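Local coordinates for protein pyruvate kinase (Pyrobaculum aerophilum, PDB 3QTG) that catalyses the last step of glycolysis, moving the phosphoryl group of phosphoenolpyruvate to ADP to give pyruvate and ATP, with the help of a divalent metal cation, at residues A[185-190]-A[215-220]; A[306-311]-A[336-341]; A[419-424]-A[433-438]. All coordinates share one frame; numbering follows the deposited sequence.

Contact 1. Residues A[185-190]-A[215-220]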
loop_
_atom_site.group_PDB
_atom_site.type_symbol
_atom_site.label_atom_id
_atom_site.label_comp_id
_atom_site.label_asym_id
_atom_site.label_seq_id
_atom_site.Cartn_x
_atom_site.Cartn_y
_atom_site.Cartn_z
ATOM N N GLU A 185 13.817 -14.895 49.679
ATOM C CA GLU A 185 14.410 -16.083 50.292
ATOM C C GLU A 185 14.851 -17.120 49.260
ATOM O O GLU A 185 15.931 -17.689 49.385
ATOM C CB GLU A 185 13.436 -16.731 51.295
ATOM C CG GLU A 185 13.187 -15.928 52.594
ATOM C CD GLU A 185 12.310 -16.676 53.622
ATOM O OE1 GLU A 185 12.802 -16.879 54.761
ATOM O OE2 GLU A 185 11.146 -17.052 53.306
ATOM N N ALA A 186 14.011 -17.375 48.256
ATOM C CA ALA A 186 14.319 -18.360 47.211
ATOM C C ALA A 186 15.475 -17.934 46.305
ATOM O O ALA A 186 16.277 -18.763 45.877
ATOM C CB ALA A 186 13.060 -18.682 46.378
ATOM N N LEU A 187 15.576 -16.638 46.030
ATOM C CA LEU A 187 16.667 -16.117 45.208
ATOM C C LEU A 187 18.048 -16.157 45.890
ATOM O O LEU A 187 19.072 -16.383 45.226
ATOM C CB LEU A 187 16.329 -14.718 44.685
ATOM C CG LEU A 187 15.862 -14.563 43.220
ATOM C CD1 LEU A 187 15.614 -15.876 42.472
ATOM C CD2 LEU A 187 14.668 -13.639 43.102
ATOM N N LYS A 188 18.108 -15.942 47.202
ATOM C CA LYS A 188 19.426 -16.036 47.834
ATOM C C LYS A 188 19.821 -17.469 48.181
ATOM O O LYS A 188 21.004 -17.801 48.181
ATOM C CB LYS A 188 19.659 -15.034 48.976
ATOM C CG LYS A 188 18.457 -14.559 49.725
ATOM C CD LYS A 188 18.707 -13.136 50.191
ATOM C CE LYS A 188 17.989 -12.845 51.499
ATOM N NZ LYS A 188 18.465 -11.569 52.108
ATOM N N ALA A 189 18.830 -18.323 48.397
ATOM C CA ALA A 189 19.068 -19.758 48.537
ATOM C C ALA A 189 19.768 -20.341 47.313
ATOM O O ALA A 189 20.551 -21.284 47.427
ATOM C CB ALA A 189 17.752 -20.491 48.782
ATOM N N ILE A 190 19.483 -19.766 46.144
ATOM C CA ILE A 190 19.940 -20.307 44.858
ATOM C C ILE A 190 21.088 -19.477 44.266
ATOM O O ILE A 190 21.740 -19.894 43.314
ATOM C CB ILE A 190 18.726 -20.510 43.883
ATOM C CG1 ILE A 190 18.107 -21.895 44.092
ATOM C CG2 ILE A 190 19.091 -20.331 42.423
ATOM C CD1 ILE A 190 16.869 -21.892 44.988
ATOM N N ARG A 215 14.364 -6.540 39.615
ATOM C CA ARG A 215 15.600 -6.227 38.899
ATOM C C ARG A 215 16.724 -5.787 39.835
ATOM O O ARG A 215 17.852 -6.274 39.713
ATOM C CB ARG A 215 15.372 -5.210 37.779
ATOM C CG ARG A 215 14.971 -5.842 36.465
ATOM C CD ARG A 215 15.436 -5.009 35.262
ATOM N NE ARG A 215 14.875 -5.522 34.003
ATOM C CZ ARG A 215 13.758 -5.055 33.460
ATOM N NH1 ARG A 215 13.099 -4.060 34.055
ATOM N NH2 ARG A 215 13.298 -5.566 32.327
ATOM N N SER A 216 16.404 -4.899 40.781
ATOM C CA SER A 216 17.370 -4.411 41.788
ATOM C C SER A 216 17.824 -5.519 42.720
ATOM O O SER A 216 19.001 -5.607 43.042
ATOM C CB SER A 216 16.781 -3.284 42.642
ATOM O OG SER A 216 16.011 -2.393 41.872
ATOM N N LEU A 217 16.885 -6.347 43.171
ATOM C CA LEU A 217 17.231 -7.514 43.965
ATOM C C LEU A 217 18.178 -8.479 43.231
ATOM O O LEU A 217 19.156 -8.950 43.826
ATOM C CB LEU A 217 15.974 -8.248 44.445
ATOM C CG LEU A 217 16.274 -9.527 45.238
ATOM C CD1 LEU A 217 16.982 -9.201 46.564
ATOM C CD2 LEU A 217 15.005 -10.367 45.460
ATOM N N LEU A 218 17.883 -8.772 41.958
ATOM C CA LEU A 218 18.698 -9.693 41.156
ATOM C C LEU A 218 20.104 -9.150 40.965
ATOM O O LEU A 218 21.082 -9.896 41.042
ATOM C CB LEU A 218 18.045 -9.991 39.795
ATOM C CG LEU A 218 16.760 -10.844 39.786
ATOM C CD1 LEU A 218 16.061 -10.839 38.415
ATOM C CD2 LEU A 218 17.040 -12.274 40.246
ATOM N N THR A 219 20.190 -7.844 40.734
ATOM C CA THR A 219 21.455 -7.123 40.652
ATOM C C THR A 219 22.215 -7.156 41.991
ATOM O O THR A 219 23.403 -7.499 42.023
ATOM C CB THR A 219 21.222 -5.681 40.181
ATOM O OG1 THR A 219 20.577 -5.716 38.901
ATOM C CG2 THR A 219 22.550 -4.910 40.051
ATOM N N GLU A 220 21.528 -6.823 43.086
ATOM C CA GLU A 220 22.118 -6.900 44.431
ATOM C C GLU A 220 22.762 -8.269 44.695
ATOM O O GLU A 220 23.815 -8.363 45.334
ATOM C CB GLU A 220 21.058 -6.609 45.505
ATOM C CG GLU A 220 21.598 -6.603 46.949
ATOM C CD GLU A 220 20.578 -7.097 47.988
ATOM O OE1 GLU A 220 19.354 -6.943 47.767
ATOM O OE2 GLU A 220 21.007 -7.635 49.039
#

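Contact 2. Residues A[306-311]-A[336-341]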
loop_
_atom_site.group_PDB
_atom_site.type_symbol
_atom_site.label_atom_id
_atom_site.label_comp_id
_atom_site.label_asym_id
_atom_site.label_seq_id
_atom_site.Cartn_x
_atom_site.Cartn_y
_atom_site.Cartn_z
ATOM N N ASN A 306 -4.699 -28.533 17.310
ATOM C CA ASN A 306 -5.103 -27.252 16.717
ATOM C C ASN A 306 -4.698 -26.018 17.568
ATOM O O ASN A 306 -4.210 -25.026 17.019
ATOM C CB ASN A 306 -6.594 -27.232 16.395
ATOM C CG ASN A 306 -6.957 -28.157 15.246
ATOM O OD1 ASN A 306 -7.822 -29.035 15.378
ATOM N ND2 ASN A 306 -6.316 -27.963 14.107
ATOM N N ASP A 307 -4.888 -26.108 18.888
ATOM C CA ASP A 307 -4.497 -25.046 19.854
ATOM C C ASP A 307 -3.006 -24.671 19.759
ATOM O O ASP A 307 -2.665 -23.504 19.560
ATOM C CB ASP A 307 -4.864 -25.492 21.273
ATOM C CG ASP A 307 -4.788 -24.366 22.311
ATOM O OD1 ASP A 307 -4.629 -23.178 21.945
ATOM O OD2 ASP A 307 -4.895 -24.692 23.521
ATOM N N VAL A 308 -2.129 -25.669 19.854
ATOM C CA VAL A 308 -0.685 -25.467 19.709
ATOM C C VAL A 308 -0.353 -24.920 18.314
ATOM O O VAL A 308 0.472 -24.007 18.176
ATOM C CB VAL A 308 0.107 -26.789 19.937
ATOM C CG1 VAL A 308 1.637 -26.600 19.670
ATOM C CG2 VAL A 308 -0.120 -27.319 21.338
ATOM N N PHE A 309 -0.984 -25.502 17.286
ATOM C CA PHE A 309 -0.713 -25.097 15.923
ATOM C C PHE A 309 -1.037 -23.598 15.779
ATOM O O PHE A 309 -0.211 -22.845 15.329
ATOM C CB PHE A 309 -1.489 -25.955 14.917
ATOM C CG PHE A 309 -1.249 -25.569 13.481
ATOM C CD1 PHE A 309 -0.248 -26.193 12.737
ATOM C CD2 PHE A 309 -2.006 -24.564 12.881
ATOM C CE1 PHE A 309 -0.022 -25.834 11.410
ATOM C CE2 PHE A 309 -1.780 -24.182 11.555
ATOM C CZ PHE A 309 -0.791 -24.817 10.822
ATOM N N THR A 310 -2.217 -23.170 16.207
ATOM C CA THR A 310 -2.625 -21.771 16.021
ATOM C C THR A 310 -1.916 -20.760 16.945
ATOM O O THR A 310 -1.616 -19.633 16.540
ATOM C CB THR A 310 -4.150 -21.608 16.097
ATOM O OG1 THR A 310 -4.623 -22.153 17.326
ATOM C CG2 THR A 310 -4.833 -22.354 14.962
ATOM N N THR A 311 -1.644 -21.153 18.180
ATOM C CA THR A 311 -0.818 -20.324 19.070
ATOM C C THR A 311 0.573 -20.051 18.457
ATOM O O THR A 311 1.007 -18.889 18.399
ATOM C CB THR A 311 -0.728 -20.969 20.478
ATOM O OG1 THR A 311 -2.051 -21.028 21.036
ATOM C CG2 THR A 311 0.168 -20.180 21.408
ATOM N N SER A 336 7.850 -34.546 22.537
ATOM C CA SER A 336 7.949 -35.118 21.210
ATOM C C SER A 336 6.789 -34.617 20.352
ATOM O O SER A 336 7.005 -34.164 19.236
ATOM C CB SER A 336 7.981 -36.645 21.296
ATOM O OG SER A 336 8.139 -37.222 20.014
ATOM N N TRP A 337 5.572 -34.654 20.892
ATOM C CA TRP A 337 4.396 -34.105 20.209
ATOM C C TRP A 337 4.425 -32.583 20.011
ATOM O O TRP A 337 3.995 -32.094 18.967
ATOM C CB TRP A 337 3.116 -34.531 20.914
ATOM C CG TRP A 337 2.581 -35.802 20.363
ATOM C CD1 TRP A 337 2.704 -37.057 20.906
ATOM C CD2 TRP A 337 1.854 -35.964 19.143
ATOM N NE1 TRP A 337 2.090 -37.977 20.105
ATOM C CE2 TRP A 337 1.560 -37.341 19.014
ATOM C CE3 TRP A 337 1.410 -35.078 18.151
ATOM C CZ2 TRP A 337 0.839 -37.859 17.929
ATOM C CZ3 TRP A 337 0.699 -35.593 17.063
ATOM C CH2 TRP A 337 0.422 -36.973 16.964
ATOM N N LEU A 338 4.943 -31.847 21.001
ATOM C CA LEU A 338 5.165 -30.398 20.851
ATOM C C LEU A 338 6.001 -30.055 19.603
ATOM O O LEU A 338 5.594 -29.254 18.750
ATOM C CB LEU A 338 5.836 -29.809 22.097
ATOM C CG LEU A 338 5.963 -28.283 22.025
ATOM C CD1 LEU A 338 4.589 -27.601 21.722
ATOM C CD2 LEU A 338 6.601 -27.706 23.291
ATOM N N SER A 339 7.161 -30.696 19.517
ATOM C CA SER A 339 8.145 -30.475 18.464
ATOM C C SER A 339 7.630 -30.894 17.088
ATOM O O SER A 339 7.862 -30.207 16.088
ATOM C CB SER A 339 9.416 -31.255 18.822
ATOM O OG SER A 339 10.514 -30.805 18.079
ATOM N N ARG A 340 6.934 -32.028 17.057
ATOM C CA ARG A 340 6.310 -32.552 15.850
ATOM C C ARG A 340 5.251 -31.582 15.289
ATOM O O ARG A 340 5.259 -31.287 14.098
ATOM C CB ARG A 340 5.678 -33.905 16.168
ATOM C CG ARG A 340 5.181 -34.676 14.968
ATOM C CD ARG A 340 4.429 -35.936 15.415
ATOM N NE ARG A 340 5.013 -36.555 16.615
ATOM C CZ ARG A 340 4.856 -37.835 16.954
ATOM N NH1 ARG A 340 4.134 -38.642 16.175
ATOM N NH2 ARG A 340 5.426 -38.314 18.066
ATOM N N ILE A 341 4.351 -31.095 16.146
ATOM C CA ILE A 341 3.328 -30.102 15.741
ATOM C C ILE A 341 3.954 -28.840 15.166
ATOM O O ILE A 341 3.466 -28.300 14.178
ATOM C CB ILE A 341 2.371 -29.704 16.904
ATOM C CG1 ILE A 341 1.531 -30.913 17.356
ATOM C CG2 ILE A 341 1.453 -28.498 16.478
ATOM C CD1 ILE A 341 0.912 -30.780 18.748
#

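Contact 3. Residues A[419-424]-A[433-438]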
loop_
_atom_site.group_PDB
_atom_site.type_symbol
_atom_site.label_atom_id
_atom_site.label_comp_id
_atom_site.label_asym_id
_atom_site.label_seq_id
_atom_site.Cartn_x
_atom_site.Cartn_y
_atom_site.Cartn_z
ATOM N N GLU A 419 19.573 -19.692 16.218
ATOM C CA GLU A 419 20.422 -20.839 16.521
ATOM C C GLU A 419 21.791 -20.370 17.015
ATOM O O GLU A 419 22.682 -20.072 16.217
ATOM C CB GLU A 419 20.555 -21.814 15.352
ATOM C CG GLU A 419 20.926 -23.199 15.875
ATOM C CD GLU A 419 21.463 -24.116 14.810
ATOM O OE1 GLU A 419 22.601 -24.604 14.976
ATOM O OE2 GLU A 419 20.758 -24.339 13.804
ATOM N N PRO A 420 21.941 -20.293 18.343
ATOM C CA PRO A 420 23.163 -19.773 18.920
ATOM C C PRO A 420 24.302 -20.785 18.947
ATOM O O PRO A 420 24.132 -21.927 19.389
ATOM C CB PRO A 420 22.733 -19.335 20.326
ATOM C CG PRO A 420 21.558 -20.220 20.661
ATOM C CD PRO A 420 20.927 -20.646 19.364
ATOM N N LEU A 421 25.459 -20.333 18.477
ATOM C CA LEU A 421 26.665 -21.137 18.342
ATOM C C LEU A 421 27.773 -20.465 19.132
ATOM O O LEU A 421 28.041 -19.276 18.955
ATOM C CB LEU A 421 27.080 -21.219 16.866
ATOM C CG LEU A 421 26.040 -21.777 15.883
ATOM C CD1 LEU A 421 26.282 -21.294 14.471
ATOM C CD2 LEU A 421 25.985 -23.311 15.940
ATOM N N TYR A 422 28.405 -21.224 20.018
ATOM C CA TYR A 422 29.553 -20.721 20.750
ATOM C C TYR A 422 30.751 -20.665 19.810
ATOM O O TYR A 422 31.205 -21.701 19.318
ATOM C CB TYR A 422 29.858 -21.585 21.969
ATOM C CG TYR A 422 31.116 -21.151 22.688
ATOM C CD1 TYR A 422 31.150 -19.961 23.412
ATOM C CD2 TYR A 422 32.275 -21.919 22.622
ATOM C CE1 TYR A 422 32.307 -19.549 24.069
ATOM C CE2 TYR A 422 33.435 -21.523 23.274
ATOM C CZ TYR A 422 33.447 -20.335 23.994
ATOM O OH TYR A 422 34.602 -19.936 24.636
ATOM N N ILE A 423 31.232 -19.446 19.551
ATOM C CA ILE A 423 32.385 -19.203 18.675
ATOM C C ILE A 423 33.318 -18.158 19.313
ATOM O O ILE A 423 33.027 -16.964 19.265
ATOM C CB ILE A 423 31.949 -18.720 17.259
ATOM C CG1 ILE A 423 31.058 -19.763 16.580
ATOM C CG2 ILE A 423 33.172 -18.421 16.370
ATOM C CD1 ILE A 423 30.413 -19.273 15.307
ATOM N N PRO A 424 34.443 -18.612 19.920
ATOM C CA PRO A 424 35.492 -17.710 20.407
ATOM C C PRO A 424 36.096 -16.896 19.253
ATOM O O PRO A 424 36.374 -17.455 18.186
ATOM C CB PRO A 424 36.540 -18.667 20.979
ATOM C CG PRO A 424 35.807 -19.943 21.237
ATOM C CD PRO A 424 34.767 -20.027 20.185
ATOM N N GLU A 433 33.743 -14.047 10.080
ATOM C CA GLU A 433 34.360 -14.908 9.077
ATOM C C GLU A 433 34.373 -16.379 9.510
ATOM O O GLU A 433 34.144 -17.244 8.678
ATOM C CB GLU A 433 35.737 -14.391 8.622
ATOM C CG GLU A 433 35.724 -12.954 8.023
ATOM C CD GLU A 433 34.787 -12.751 6.785
ATOM O OE1 GLU A 433 34.863 -13.545 5.809
ATOM O OE2 GLU A 433 33.986 -11.772 6.791
ATOM N N LYS A 434 34.588 -16.655 10.801
ATOM C CA LYS A 434 34.385 -18.011 11.355
ATOM C C LYS A 434 32.954 -18.525 11.219
ATOM O O LYS A 434 32.736 -19.699 10.911
ATOM C CB LYS A 434 34.768 -18.078 12.833
ATOM C CG LYS A 434 36.237 -17.896 13.127
ATOM C CD LYS A 434 36.416 -17.746 14.629
ATOM C CE LYS A 434 37.846 -17.397 15.010
ATOM N NZ LYS A 434 38.733 -18.587 14.936
ATOM N N LEU A 435 31.977 -17.654 11.481
ATOM C CA LEU A 435 30.563 -17.994 11.275
ATOM C C LEU A 435 30.226 -18.237 9.795
ATOM O O LEU A 435 29.493 -19.160 9.479
ATOM C CB LEU A 435 29.634 -16.930 11.897
ATOM C CG LEU A 435 28.104 -17.135 11.887
ATOM C CD1 LEU A 435 27.670 -18.331 12.751
ATOM C CD2 LEU A 435 27.392 -15.856 12.345
ATOM N N ILE A 436 30.748 -17.409 8.896
ATOM C CA ILE A 436 30.504 -17.591 7.467
ATOM C C ILE A 436 31.143 -18.906 6.997
ATOM O O ILE A 436 30.554 -19.637 6.192
ATOM C CB ILE A 436 31.032 -16.399 6.626
ATOM C CG1 ILE A 436 30.150 -15.169 6.832
ATOM C CG2 ILE A 436 31.097 -16.768 5.132
ATOM C CD1 ILE A 436 30.718 -13.861 6.252
ATOM N N SER A 437 32.333 -19.212 7.515
ATOM C CA SER A 437 33.002 -20.455 7.165
ATOM C C SER A 437 32.130 -21.620 7.549
ATOM O O SER A 437 31.930 -22.544 6.758
ATOM C CB SER A 437 34.347 -20.574 7.866
ATOM O OG SER A 437 35.295 -19.777 7.200
ATOM N N LEU A 438 31.582 -21.539 8.758
ATOM C CA LEU A 438 30.795 -22.614 9.349
ATOM C C LEU A 438 29.382 -22.725 8.753
ATOM O O LEU A 438 28.915 -23.825 8.488
ATOM C CB LEU A 438 30.734 -22.408 10.867
ATOM C CG LEU A 438 30.778 -23.543 11.892
ATOM C CD1 LEU A 438 29.505 -24.384 11.861
ATOM C CD2 LEU A 438 32.034 -24.420 11.740
#

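Contact 1. Residues A[185-190]-A[215-220]
Leu187 meets Leu217 and Leu218 across the gap between helices 181-190 and 208-220, and the meeting is wholly apolar. The CD2 methyl of Leu187 does most of the touching: Leu187 CD2 lies 4.0 Å from Leu217 CD2 and 4.0 Å from Leu218 CD2, so one branch sits against two neighbouring leucines. The branch carbon comes in as well, Leu187 CG standing 3.9 Å from Leu218 CD2. As modelled, Leu187 has a nearly eclipsed second torsion (chi2 7°). Leu217 swings CG opposite its own backbone N (chi1 177°), while Leu218 CG lies opposite its carbonyl carbon and beside the backbone N (chi1 -70°), an arrangement in which its end, CD2, comes nearer to Leu187. Leu187 rests on Leu81 and Leu221 too, and Leu218 on Val227 of strand 226-231.

Charge adds little. Lys188 NZ and Glu220 OE2 stay 5.6 Å apart at the solvent side, too far for a bridge, though a mild attraction is plausible.

Between the two segments there is no hydrogen bond; within 215-220, Arg215 O takes Thr219 OG1 at 2.9 Å on one face of its plane and Thr219 N on the other, the serine/threonine-to-backbone bond common in helices. Arg215 itself ties the helix to Asp248 by a salt bridge.

Leu187 also lies about 4 Å, side chain to side chain, from Leu49, an ATP-binding residue by similarity. Two helices that lead into strands 199-202 and 226-231, packed side by side through leucines, are what the outer helical layer of a TIM barrel looks like.

Contact 2. Residues A[306-311]-A[336-341]
Ile341 and Val308 carry this contact between segments 306-311 and 336-341 of helices 302-313 and 331-343; the axes of these short segments pass 10.2 Å apart at a crossing angle of -51°. The gamma branch CG2 of Ile341 is the probe. Ile341 CG2 lies 3.7 Å from Val308 CG1, then reaches past it onto the backbone of the other helix, 3.9 Å from Phe309 N and 4.2 Å from Phe309 CB. Ile341 can do this because CG2 is the branch opposite its own N, while CG1 takes the place beside that nitrogen (chi1 -65°). Val308 answers chiefly with CG1, which is shared: Leu338 CD1 also touches Val308 CG1 at 3.7 Å, and both partners cross the valine at about a right angle.

In the TIM barrel these helices come before and after strand 318-321, and Val308 and Leu338 both rest on Leu319 of that strand, so the apolar seam runs down onto the barrel wall. Ile341 and Trp337 both touch Ile305, one turn back on the first helix. The Phe309 side chain, whose CB alone meets Ile341, packs on Arg271 of the second subunit.

Contact 3. Residues A[419-424]-A[433-438]
Strand 419-422 and the loop residues after it run past helix 433-438 with the backbones closest at Ile423 and Lys434, whose CA atoms are 7.7 Å apart. Leu421 and Ile423, two residues apart on the chain, both point at the helix, and Leu435 receives them. The CD1 methyl of Leu435 is the meeting point, 3.7 Å from Leu421 CD1 and 3.9 Å from Ile423 CD1, with Leu435 lying roughly at right angles to each. Having CG opposite the backbone N (chi1 -176°) carries the end of Leu435 toward the strand although its base starts out to one side. Leu435 also rests on Leu378 and Ile423 on Phe380, so the cluster continues onto the face of the sheet.

Further out, the side chains of Lys434 and Ile423 slide past each other in opposite directions. The CG2 branch of Ile423 lies 3.7 Å from Lys434 CD, an aliphatic contact at the surface. Beyond it the lysine passes Pro424 O, which is 3.5 Å from Lys434 CE. A bend at the last torsion (chi4 -77°) leaves Lys434 NZ 4.2 Å from Pro424 O, so the contact is made by the methylenes and not by a hydrogen bond from the ammonium group.

On the helix, Glu433 O accepts both Ser437 N, at 2.9 Å, and Ser437 OG, from opposite faces of its plane. Edge strand 418-422 pairs with strand 399-403, and helix 428-439 carries the chain back across to strand 444-448: a beta-alpha-beta crossover of the alpha/beta domain of pyruvate kinase, with the helix packed on the sheet.

In the fold
From the N terminus, contact 1 comes first, closing a loop of 24 residues that runs through barrel strand 199-202. Contact 2 closes a loop of equal length through strand 318-321, the last of the barrel. Contact 3 follows with a loop of only eight residues, mostly the start of helix 428-439. The three are strictly in series: none nests in another and none crosses. Contacts 1 and 2 join helices round the same barrel but lie on opposite sides of the chain's centre, their own centres 35 Å apart. Contact 3 belongs to the alpha/beta domain, and its nearest atoms are about 13 Å from contact 2.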